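PDB 6DRU: glycosyl hydrolases family 31 family protein from Aspergillus niger, which hydrolyses xyloglucan oligosaccharides, releasing alpha-xylose from their non-reducing terminal glucose as an alpha-xylosidase of glycoside hydrolase family 31. Local coordinates for residues A[676-681]-A[700-706]; A[664-668]-A[686-690]; A[286-292]-A[356-360]. All blocks are in the same frame, centred on the assembly; numbering follows the deposited sequence.

Interaction 1: residues A[676-681]-A[700-706]; sequences PWTYWW and HIPVFHL
W681 and H700 lie face on face in an offset stack. The five-membered ring of W681 and the imidazole are 3.9 Å apart between centroids, and their planes differ by 9°. H700 CB sits over the same indole face. The edge of W681 is used as well: NE1 gives a nearly straight bond of 2.9 Å to I701 O, held in the indole plane but arriving from above the carbonyl plane. Stack and bond together fix how the indole is turned.

At the other end L706 CD2 sits 3.5 Å from the centroid of the six-membered ring of W677, almost on the ring normal. T678 CB rests over one face of the H705 imidazole. H705 reaches that place because its CG stands between the backbone N and the carbonyl carbon (chi1 69°). On the side of the sheet that carries Y679 and F704, Y679 CD1 meets F704 CE2 at 3.5 Å, and the two rings are inclined at 56°.

Behind these side chains runs an antiparallel ladder in the six-stranded sheet of the GH31 C-terminal domain. T678 and H705 form a hydrogen-bonded pair through both N-H groups, and Y679 and F704 form the next, non-hydrogen-bonded pair. Just past the strand, W680 N bonds to V703 O at 2.9 Å.

Further out, W677 NE1 bonds to P667 O and Y679 OH to P695 O. R709 makes a cation-pi contact with W680.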
loop_
_atom_site.group_PDB
_atom_site.type_symbol
_atom_site.label_atom_id
_atom_site.label_comp_id
_atom_site.label_asym_id
_atom_site.label_seq_id
_atom_site.Cartn_x
_atom_site.Cartn_y
_atom_site.Cartn_z
ATOM N N PRO A 676 -19.317 -31.164 -52.025
ATOM C CA PRO A 676 -18.386 -30.054 -52.261
ATOM C C PRO A 676 -16.970 -30.315 -51.769
ATOM O O PRO A 676 -16.031 -29.646 -52.209
ATOM C CB PRO A 676 -19.032 -28.887 -51.498
ATOM C CG PRO A 676 -20.217 -29.482 -50.727
ATOM C CD PRO A 676 -20.094 -30.968 -50.793
ATOM N N TRP A 677 -16.800 -31.277 -50.867
ATOM C CA TRP A 677 -15.505 -31.534 -50.249
ATOM C C TRP A 677 -14.741 -32.566 -51.070
ATOM O O TRP A 677 -15.210 -33.695 -51.250
ATOM C CB TRP A 677 -15.674 -32.011 -48.806
ATOM C CG TRP A 677 -16.317 -30.997 -47.910
ATOM C CD1 TRP A 677 -17.577 -31.044 -47.389
ATOM C CD2 TRP A 677 -15.729 -29.781 -47.428
ATOM N NE1 TRP A 677 -17.810 -29.935 -46.613
ATOM C CE2 TRP A 677 -16.692 -29.143 -46.621
ATOM C CE3 TRP A 677 -14.482 -29.171 -47.601
ATOM C CZ2 TRP A 677 -16.446 -27.924 -45.987
ATOM C CZ3 TRP A 677 -14.239 -27.963 -46.969
ATOM C CH2 TRP A 677 -15.219 -27.352 -46.175
ATOM N N THR A 678 -13.563 -32.182 -51.554
ATOM C CA THR A 678 -12.689 -33.060 -52.321
ATOM C C THR A 678 -11.446 -33.354 -51.496
ATOM O O THR A 678 -10.723 -32.430 -51.109
ATOM C CB THR A 678 -12.302 -32.428 -53.657
ATOM O OG1 THR A 678 -13.483 -32.123 -54.407
ATOM C CG2 THR A 678 -11.419 -33.372 -54.458
ATOM N N TYR A 679 -11.204 -34.634 -51.225
ATOM C CA TYR A 679 -10.007 -35.023 -50.496
ATOM C C TYR A 679 -8.772 -34.787 -51.357
ATOM O O TYR A 679 -8.765 -35.075 -52.556
ATOM C CB TYR A 679 -10.095 -36.487 -50.069
ATOM C CG TYR A 679 -9.085 -36.875 -49.017
ATOM C CD1 TYR A 679 -9.044 -36.220 -47.793
ATOM C CD2 TYR A 679 -8.188 -37.911 -49.234
ATOM C CE1 TYR A 679 -8.125 -36.571 -46.824
ATOM C CE2 TYR A 679 -7.267 -38.273 -48.270
ATOM C CZ TYR A 679 -7.240 -37.600 -47.066
ATOM O OH TYR A 679 -6.326 -37.959 -46.103
ATOM N N TRP A 680 -7.722 -34.247 -50.734
ATOM C CA TRP A 680 -6.559 -33.796 -51.492
ATOM C C TRP A 680 -5.810 -34.961 -52.127
ATOM O O TRP A 680 -5.335 -34.852 -53.262
ATOM C CB TRP A 680 -5.626 -32.996 -50.585
ATOM C CG TRP A 680 -4.481 -32.358 -51.307
ATOM C CD1 TRP A 680 -3.253 -32.907 -51.552
ATOM C CD2 TRP A 680 -4.453 -31.044 -51.876
ATOM N NE1 TRP A 680 -2.465 -32.014 -52.240
ATOM C CE2 TRP A 680 -3.179 -30.863 -52.451
ATOM C CE3 TRP A 680 -5.383 -30.002 -51.956
ATOM C CZ2 TRP A 680 -2.811 -29.683 -53.096
ATOM C CZ3 TRP A 680 -5.017 -28.831 -52.599
ATOM C CH2 TRP A 680 -3.742 -28.682 -53.159
ATOM N N TRP A 681 -5.694 -36.081 -51.415
ATOM C CA TRP A 681 -4.808 -37.154 -51.845
ATOM C C TRP A 681 -5.485 -38.188 -52.734
ATOM O O TRP A 681 -4.793 -38.879 -53.490
ATOM C CB TRP A 681 -4.202 -37.843 -50.620
ATOM C CG TRP A 681 -3.552 -36.871 -49.693
ATOM C CD1 TRP A 681 -3.987 -36.505 -48.454
ATOM C CD2 TRP A 681 -2.365 -36.107 -49.943
ATOM N NE1 TRP A 681 -3.137 -35.576 -47.910
ATOM C CE2 TRP A 681 -2.134 -35.313 -48.804
ATOM C CE3 TRP A 681 -1.473 -36.025 -51.017
ATOM C CZ2 TRP A 681 -1.047 -34.447 -48.707
ATOM C CZ3 TRP A 681 -0.396 -35.164 -50.919
ATOM C CH2 TRP A 681 -0.192 -34.386 -49.772
ATOM N N HIS A 700 0.662 -38.345 -45.768
ATOM C CA HIS A 700 -0.519 -37.568 -46.122
ATOM C C HIS A 700 -1.137 -36.961 -44.871
ATOM O O HIS A 700 -1.369 -37.665 -43.883
ATOM C CB HIS A 700 -1.545 -38.440 -46.852
ATOM C CG HIS A 700 -1.092 -38.903 -48.203
ATOM N ND1 HIS A 700 -0.059 -38.302 -48.887
ATOM C CD2 HIS A 700 -1.528 -39.914 -48.991
ATOM C CE1 HIS A 700 0.120 -38.919 -50.041
ATOM N NE2 HIS A 700 -0.758 -39.902 -50.128
ATOM N N ILE A 701 -1.398 -35.663 -44.914
ATOM C CA ILE A 701 -2.113 -34.959 -43.851
ATOM C C ILE A 701 -3.549 -34.737 -44.309
ATOM O O ILE A 701 -3.758 -34.249 -45.429
ATOM C CB ILE A 701 -1.436 -33.622 -43.487
ATOM C CG1 ILE A 701 -2.261 -32.886 -42.429
ATOM C CG2 ILE A 701 -1.192 -32.759 -44.724
ATOM C CD1 ILE A 701 -1.638 -31.609 -41.959
ATOM N N PRO A 702 -4.551 -35.091 -43.501
ATOM C CA PRO A 702 -5.945 -34.950 -43.945
ATOM C C PRO A 702 -6.314 -33.520 -44.306
ATOM O O PRO A 702 -6.387 -32.643 -43.439
ATOM C CB PRO A 702 -6.747 -35.454 -42.737
ATOM C CG PRO A 702 -5.811 -36.378 -42.027
ATOM C CD PRO A 702 -4.446 -35.779 -42.204
ATOM N N VAL A 703 -6.536 -33.278 -45.596
ATOM C CA VAL A 703 -6.880 -31.959 -46.115
ATOM C C VAL A 703 -7.936 -32.127 -47.197
ATOM O O VAL A 703 -7.751 -32.906 -48.137
ATOM C CB VAL A 703 -5.647 -31.219 -46.677
ATOM C CG1 VAL A 703 -6.075 -29.988 -47.466
ATOM C CG2 VAL A 703 -4.695 -30.828 -45.558
ATOM N N PHE A 704 -9.045 -31.407 -47.060
ATOM C CA PHE A 704 -10.069 -31.313 -48.088
ATOM C C PHE A 704 -10.044 -29.915 -48.687
ATOM O O PHE A 704 -9.409 -28.999 -48.157
ATOM C CB PHE A 704 -11.459 -31.619 -47.519
ATOM C CG PHE A 704 -11.580 -32.980 -46.903
ATOM C CD1 PHE A 704 -11.106 -33.223 -45.624
ATOM C CD2 PHE A 704 -12.175 -34.018 -47.599
ATOM C CE1 PHE A 704 -11.219 -34.473 -45.055
ATOM C CE2 PHE A 704 -12.292 -35.269 -47.032
ATOM C CZ PHE A 704 -11.814 -35.493 -45.757
ATOM N N HIS A 705 -10.743 -29.747 -49.805
ATOM C CA HIS A 705 -10.798 -28.433 -50.425
ATOM C C HIS A 705 -12.134 -28.238 -51.123
ATOM O O HIS A 705 -12.701 -29.184 -51.677
ATOM C CB HIS A 705 -9.639 -28.225 -51.409
ATOM C CG HIS A 705 -9.728 -29.059 -52.649
ATOM N ND1 HIS A 705 -10.486 -28.692 -53.741
ATOM C CD2 HIS A 705 -9.143 -30.236 -52.975
ATOM C CE1 HIS A 705 -10.366 -29.609 -54.685
ATOM N NE2 HIS A 705 -9.557 -30.556 -54.245
ATOM N N LEU A 706 -12.630 -27.006 -51.076
ATOM C CA LEU A 706 -13.831 -26.613 -51.794
ATOM C C LEU A 706 -13.457 -26.074 -53.166
ATOM O O LEU A 706 -12.366 -25.528 -53.364
ATOM C CB LEU A 706 -14.611 -25.557 -51.011
ATOM C CG LEU A 706 -15.151 -25.995 -49.650
ATOM C CD1 LEU A 706 -15.658 -24.803 -48.854
ATOM C CD2 LEU A 706 -16.248 -27.031 -49.823
HETATM O O HOH W 1 -14.254 -29.684 -54.023
#

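Interaction 2: residues A[664-668]-A[686-690]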
loop_
_atom_site.group_PDB
_atom_site.type_symbol
_atom_site.label_atom_id
_atom_site.label_comp_id
_atom_site.label_asym_id
_atom_site.label_seq_id
_atom_site.Cartn_x
_atom_site.Cartn_y
_atom_site.Cartn_z
ATOM N N VAL A 664 -12.443 -37.164 -40.007
ATOM C CA VAL A 664 -12.563 -35.728 -40.227
ATOM C C VAL A 664 -14.037 -35.382 -40.365
ATOM O O VAL A 664 -14.765 -36.034 -41.124
ATOM C CB VAL A 664 -11.778 -35.282 -41.473
ATOM C CG1 VAL A 664 -11.967 -33.792 -41.710
ATOM C CG2 VAL A 664 -10.305 -35.629 -41.324
ATOM N N TYR A 665 -14.478 -34.361 -39.636
ATOM C CA TYR A 665 -15.838 -33.858 -39.768
ATOM C C TYR A 665 -15.890 -32.828 -40.889
ATOM O O TYR A 665 -15.268 -31.765 -40.795
ATOM C CB TYR A 665 -16.341 -33.241 -38.464
ATOM C CG TYR A 665 -17.720 -32.646 -38.618
ATOM C CD1 TYR A 665 -18.841 -33.462 -38.673
ATOM C CD2 TYR A 665 -17.902 -31.274 -38.728
ATOM C CE1 TYR A 665 -20.103 -32.933 -38.825
ATOM C CE2 TYR A 665 -19.164 -30.734 -38.879
ATOM C CZ TYR A 665 -20.261 -31.571 -38.926
ATOM O OH TYR A 665 -21.522 -31.049 -39.075
ATOM N N LEU A 666 -16.632 -33.145 -41.949
ATOM C CA LEU A 666 -16.850 -32.202 -43.037
ATOM C C LEU A 666 -18.087 -31.376 -42.719
ATOM O O LEU A 666 -19.191 -31.939 -42.648
ATOM C CB LEU A 666 -17.023 -32.936 -44.355
ATOM C CG LEU A 666 -15.851 -33.837 -44.731
ATOM C CD1 LEU A 666 -16.242 -34.756 -45.868
ATOM C CD2 LEU A 666 -14.634 -33.005 -45.100
ATOM N N PRO A 667 -17.963 -30.069 -42.503
ATOM C CA PRO A 667 -19.140 -29.265 -42.163
ATOM C C PRO A 667 -20.095 -29.141 -43.340
ATOM O O PRO A 667 -19.740 -29.347 -44.503
ATOM C CB PRO A 667 -18.546 -27.901 -41.785
ATOM C CG PRO A 667 -17.078 -28.155 -41.566
ATOM C CD PRO A 667 -16.727 -29.273 -42.487
ATOM N N GLN A 668 -21.334 -28.789 -43.012
ATOM C CA GLN A 668 -22.348 -28.521 -44.020
ATOM C C GLN A 668 -22.105 -27.153 -44.643
ATOM O O GLN A 668 -21.714 -26.206 -43.953
ATOM C CB GLN A 668 -23.741 -28.579 -43.392
ATOM C CG GLN A 668 -24.880 -28.382 -44.366
ATOM C CD GLN A 668 -25.394 -29.693 -44.913
ATOM O OE1 GLN A 668 -24.953 -30.158 -45.964
ATOM N NE2 GLN A 668 -26.337 -30.301 -44.199
ATOM N N TYR A 686 -16.961 -35.834 -51.198
ATOM C CA TYR A 686 -17.832 -36.238 -50.106
ATOM C C TYR A 686 -18.893 -35.169 -49.879
ATOM O O TYR A 686 -18.713 -34.001 -50.232
ATOM C CB TYR A 686 -17.047 -36.466 -48.806
ATOM C CG TYR A 686 -15.939 -37.491 -48.904
ATOM C CD1 TYR A 686 -14.721 -37.175 -49.496
ATOM C CD2 TYR A 686 -16.104 -38.770 -48.389
ATOM C CE1 TYR A 686 -13.707 -38.107 -49.584
ATOM C CE2 TYR A 686 -15.094 -39.709 -48.471
ATOM C CZ TYR A 686 -13.897 -39.373 -49.069
ATOM O OH TYR A 686 -12.888 -40.306 -49.152
ATOM N N ALA A 687 -20.003 -35.582 -49.276
ATOM C CA ALA A 687 -21.077 -34.660 -48.942
ATOM C C ALA A 687 -20.862 -34.079 -47.551
ATOM O O ALA A 687 -20.319 -34.735 -46.657
ATOM C CB ALA A 687 -22.436 -35.357 -49.013
ATOM N N GLY A 688 -21.302 -32.832 -47.374
ATOM C CA GLY A 688 -21.130 -32.160 -46.105
ATOM C C GLY A 688 -22.119 -32.615 -45.048
ATOM O O GLY A 688 -23.174 -33.177 -45.338
ATOM N N GLY A 689 -21.755 -32.365 -43.793
ATOM C CA GLY A 689 -22.622 -32.671 -42.674
ATOM C C GLY A 689 -22.421 -34.032 -42.050
ATOM O O GLY A 689 -23.357 -34.557 -41.436
ATOM N N GLN A 690 -21.234 -34.620 -42.180
ATOM C CA GLN A 690 -20.978 -35.952 -41.654
ATOM C C GLN A 690 -19.500 -36.089 -41.321
ATOM O O GLN A 690 -18.665 -35.295 -41.764
ATOM C CB GLN A 690 -21.392 -37.032 -42.655
ATOM C CG GLN A 690 -20.948 -36.722 -44.073
ATOM C CD GLN A 690 -20.755 -37.964 -44.912
ATOM O OE1 GLN A 690 -20.955 -39.084 -44.442
ATOM N NE2 GLN A 690 -20.358 -37.771 -46.166
#
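The ring of Y665 meets the backbone of Q690 obliquely, with CD1 3.6 Å from Q690 O. Its CG is anti to the backbone N (chi1 177°), which brings the ring alongside the strand end where G689 and Q690 pass. The hydroxyl has a weak hydrogen bond to K627 NZ beyond the two segments. The Y686 ring leads away from the contact, and its near end does the touching: CB lies 3.5 Å from L666 CD1, and that methyl approaches the ring at a slant. The amide of Q690 is gripped within its own segment. NE2 bonds to A687 O at 3.1 Å, with the acceptor close to the amide plane, and the side chain reaches back along its own loop.

The backbone of L666 joins the two segments. L666 N bonds to Q690 O at 3.0 Å. In return L666 O takes two N-H groups: a good bond of 2.8 Å from G689 N and a weak one of 3.4 Å from Q690 N. G688 passes close to P667, its CA 3.5 Å from P667 O. G689 has a positive phi of 92°, a backbone shape that suits glycine.

V664 bonds through its backbone to V692, so the pairing runs on along strands 661-666 and 690-695. L666 also packs on W677 and F704. Two residues, G689 and Q690, thus face the single residue L666 at the end of an antiparallel pair, which is a G1 beta bulge.

Interaction 3: residues A[286-292]-A[356-360]; sequences YQSWAHQ and SWNGS. With NAG (2-acetamido-2-deoxy-beta-D-glucopyranose), chain D; BGC (beta-D-glucopyranose), chain F; XYS (alpha-D-xylopyranose), chain N.
Two hydrogen bonds join the loop and the strand end, one donated from each side. W357 NE1 donates to Q287 OE1 at 3.3 Å, nearly straight at 165°. The acceptor lies in the indole plane, but the N-H comes from above the carbonyl plane. Q292 NE2 donates to W357 O at 2.9 Å, while its OE1 is hydrogen-bonded to S327 OG. S360 N reaches W357 O from the opposite face, closing the type I' turn 357-360. A water links Q292 NE2 to N358 OD1.

Ring contacts come next. Y286 CE2 meets W357 CZ2 at 3.4 Å, rim to rim. W357 extends that far with CG anti to its backbone N (chi1 -180°). One face of the Y286 ring takes xylose C5, and the other is covered by Q287 CG.

Sugars complete the contact. Y286 OH accepts a 3.0 Å bond from O6 of the bound glucose, whose C6 lies 3.7 Å from W357 CH2. N358 ND2 is covalently bonded to C1 of a NAG, an N-linked glycan.

Y286 belongs to the xylose pocket, close to the active-site residue D395. W325, on strand 319-328, meets both Y286 and W357. The loop follows barrel strand 281-284, and the turn joins strands 355-357 and 360-364.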
loop_
_atom_site.group_PDB
_atom_site.type_symbol
_atom_site.label_atom_id
_atom_site.label_comp_id
_atom_site.label_asym_id
_atom_site.label_seq_id
_atom_site.Cartn_x
_atom_site.Cartn_y
_atom_site.Cartn_z
ATOM N N TYR A 286 19.677 -17.932 -29.971
ATOM C CA TYR A 286 20.266 -17.108 -28.924
ATOM C C TYR A 286 21.644 -17.641 -28.530
ATOM O O TYR A 286 22.202 -18.538 -29.169
ATOM C CB TYR A 286 19.316 -17.017 -27.728
ATOM C CG TYR A 286 19.129 -18.284 -26.907
ATOM C CD1 TYR A 286 19.277 -19.549 -27.466
ATOM C CD2 TYR A 286 18.788 -18.206 -25.565
ATOM C CE1 TYR A 286 19.098 -20.694 -26.706
ATOM C CE2 TYR A 286 18.603 -19.342 -24.800
ATOM C CZ TYR A 286 18.761 -20.583 -25.373
ATOM O OH TYR A 286 18.579 -21.715 -24.609
ATOM N N GLN A 287 22.213 -17.068 -27.466
ATOM C CA GLN A 287 23.531 -17.425 -26.939
ATOM C C GLN A 287 24.642 -17.244 -27.970
ATOM O O GLN A 287 25.748 -17.766 -27.793
ATOM C CB GLN A 287 23.542 -18.856 -26.391
ATOM C CG GLN A 287 22.516 -19.110 -25.295
ATOM C CD GLN A 287 22.807 -18.331 -24.025
ATOM O OE1 GLN A 287 22.512 -17.140 -23.929
ATOM N NE2 GLN A 287 23.391 -19.004 -23.040
ATOM N N SER A 288 24.372 -16.503 -29.041
ATOM C CA SER A 288 25.352 -16.230 -30.081
ATOM C C SER A 288 26.095 -14.920 -29.855
ATOM O O SER A 288 26.832 -14.477 -30.741
ATOM C CB SER A 288 24.671 -16.211 -31.451
ATOM O OG SER A 288 23.498 -15.414 -31.425
ATOM N N TRP A 289 25.923 -14.300 -28.693
ATOM C CA TRP A 289 26.553 -13.035 -28.353
ATOM C C TRP A 289 27.636 -13.253 -27.304
ATOM O O TRP A 289 27.733 -14.314 -26.682
ATOM C CB TRP A 289 25.510 -12.036 -27.841
ATOM C CG TRP A 289 24.551 -12.647 -26.864
ATOM C CD1 TRP A 289 24.805 -12.984 -25.564
ATOM C CD2 TRP A 289 23.184 -13.000 -27.110
ATOM N NE1 TRP A 289 23.680 -13.525 -24.987
ATOM C CE2 TRP A 289 22.671 -13.544 -25.915
ATOM C CE3 TRP A 289 22.344 -12.907 -28.224
ATOM C CZ2 TRP A 289 21.357 -13.993 -25.803
ATOM C CZ3 TRP A 289 21.040 -13.353 -28.111
ATOM C CH2 TRP A 289 20.560 -13.888 -26.909
ATOM N N ALA A 290 28.456 -12.221 -27.110
ATOM C CA ALA A 290 29.491 -12.287 -26.086
ATOM C C ALA A 290 28.918 -12.029 -24.697
ATOM O O ALA A 290 29.263 -12.732 -23.741
ATOM C CB ALA A 290 30.606 -11.289 -26.401
ATOM N N HIS A 291 28.043 -11.032 -24.569
ATOM C CA HIS A 291 27.429 -10.695 -23.294
ATOM C C HIS A 291 25.966 -10.333 -23.510
ATOM O O HIS A 291 25.574 -9.886 -24.591
ATOM C CB HIS A 291 28.155 -9.529 -22.606
ATOM C CG HIS A 291 29.647 -9.661 -22.599
ATOM N ND1 HIS A 291 30.455 -8.999 -23.500
ATOM C CD2 HIS A 291 30.477 -10.375 -21.803
ATOM C CE1 HIS A 291 31.718 -9.300 -23.258
ATOM N NE2 HIS A 291 31.759 -10.133 -22.233
ATOM N N GLN A 292 25.164 -10.528 -22.464
ATOM C CA GLN A 292 23.759 -10.132 -22.491
ATOM C C GLN A 292 23.671 -8.612 -22.531
ATOM O O GLN A 292 24.060 -7.934 -21.574
ATOM C CB GLN A 292 23.026 -10.682 -21.272
ATOM C CG GLN A 292 22.829 -12.182 -21.276
ATOM C CD GLN A 292 22.077 -12.661 -20.051
ATOM O OE1 GLN A 292 20.850 -12.586 -19.991
ATOM N NE2 GLN A 292 22.814 -13.149 -19.060
ATOM N N SER A 356 17.282 -13.476 -13.905
ATOM C CA SER A 356 18.615 -14.033 -14.078
ATOM C C SER A 356 18.634 -14.912 -15.320
ATOM O O SER A 356 17.601 -15.417 -15.766
ATOM C CB SER A 356 19.065 -14.844 -12.856
ATOM O OG SER A 356 18.243 -15.982 -12.666
ATOM N N TRP A 357 19.832 -15.089 -15.866
ATOM C CA TRP A 357 20.076 -15.957 -17.010
ATOM C C TRP A 357 21.577 -16.034 -17.231
ATOM O O TRP A 357 22.298 -15.064 -16.976
ATOM C CB TRP A 357 19.377 -15.451 -18.279
ATOM C CG TRP A 357 19.615 -16.338 -19.459
ATOM C CD1 TRP A 357 20.411 -16.079 -20.535
ATOM C CD2 TRP A 357 19.074 -17.650 -19.667
ATOM N NE1 TRP A 357 20.388 -17.140 -21.408
ATOM C CE2 TRP A 357 19.575 -18.117 -20.897
ATOM C CE3 TRP A 357 18.209 -18.470 -18.936
ATOM C CZ2 TRP A 357 19.241 -19.367 -21.412
ATOM C CZ3 TRP A 357 17.878 -19.711 -19.449
ATOM C CH2 TRP A 357 18.393 -20.147 -20.674
ATOM N N ASN A 358 22.038 -17.197 -17.697
ATOM C CA ASN A 358 23.447 -17.404 -18.030
ATOM C C ASN A 358 24.339 -17.192 -16.806
ATOM O O ASN A 358 25.469 -16.709 -16.914
ATOM C CB ASN A 358 23.866 -16.497 -19.195
ATOM C CG ASN A 358 25.222 -16.853 -19.769
ATOM O OD1 ASN A 358 26.173 -16.081 -19.655
ATOM N ND2 ASN A 358 25.318 -18.022 -20.393
ATOM N N GLY A 359 23.828 -17.546 -15.629
ATOM C CA GLY A 359 24.585 -17.419 -14.400
ATOM C C GLY A 359 24.751 -16.010 -13.883
ATOM O O GLY A 359 25.530 -15.797 -12.948
ATOM N N SER A 360 24.042 -15.040 -14.454
ATOM C CA SER A 360 24.137 -13.646 -14.046
ATOM C C SER A 360 22.741 -13.076 -13.854
ATOM O O SER A 360 21.812 -13.423 -14.589
ATOM C CB SER A 360 24.902 -12.815 -15.083
ATOM O OG SER A 360 26.154 -13.405 -15.384
HETATM C C1 NAG D . 26.637 -18.078 -21.044
HETATM C C2 NAG D . 27.465 -19.322 -20.784
HETATM C C3 NAG D . 28.690 -19.443 -21.620
HETATM C C4 NAG D . 28.469 -18.988 -23.046
HETATM C C5 NAG D . 27.773 -17.649 -23.061
HETATM C C6 NAG D . 27.558 -17.196 -24.488
HETATM C C7 NAG D . 27.050 -19.963 -18.435
HETATM C C8 NAG D . 27.475 -19.933 -16.982
HETATM N N2 NAG D . 27.843 -19.312 -19.414
HETATM O O3 NAG D . 29.142 -20.778 -21.585
HETATM O O4 NAG D . 29.713 -18.876 -23.693
HETATM O O5 NAG D . 26.536 -17.799 -22.417
HETATM O O6 NAG D . 26.387 -16.416 -24.566
HETATM O O7 NAG D . 26.034 -20.544 -18.761
HETATM C C2 BGC F . 14.140 -22.926 -19.185
HETATM C C3 BGC F . 13.443 -21.616 -19.310
HETATM C C4 BGC F . 14.190 -20.724 -20.318
HETATM C C5 BGC F . 14.416 -21.469 -21.604
HETATM C C6 BGC F . 15.268 -20.624 -22.543
HETATM C C1 BGC F . 14.246 -23.528 -20.563
HETATM O O2 BGC F . 13.400 -23.812 -18.315
HETATM O O3 BGC F . 13.405 -21.003 -18.072
HETATM O O4 BGC F . 13.429 -19.568 -20.586
HETATM O O5 BGC F . 15.090 -22.686 -21.352
HETATM O O6 BGC F . 15.821 -21.446 -23.549
HETATM C C1 XYS N . 13.460 -19.611 -25.812
HETATM C C2 XYS N . 12.704 -19.665 -27.119
HETATM C C3 XYS N . 13.317 -20.731 -28.000
HETATM C C4 XYS N . 14.804 -20.487 -28.133
HETATM C C5 XYS N . 15.415 -20.339 -26.757
HETATM O O1 XYS N . 13.393 -20.868 -25.181
HETATM O O2 XYS N . 11.351 -19.965 -26.873
HETATM O O3 XYS N . 12.717 -20.699 -29.273
HETATM O O4 XYS N . 15.399 -21.578 -28.794
HETATM O O5 XYS N . 14.803 -19.271 -26.067
HETATM O O HOH W 2 25.865 -13.464 -18.574
#

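From the N terminus, interaction 3 comes first. It closes a loop of 63 residues within the TIM-barrel domain, bringing the segment after strand 281-284 to the turn after strand 355-357. It is complete before the other two begin. Interactions 1 and 2 follow in the C-terminal domain and cross: the order is 664-668, 676-681, 686-690, 700-706. The two touch, with W677 O close to Y686 N. Interaction 1 pairs strands of the six-stranded sheet, and interaction 2 lies at the end of the two-stranded pair 661-666 and 690-695. The two sheets pack on each other where F704 meets V664. Interaction 3 is separate, its centre about 46 Å from that of interaction 1.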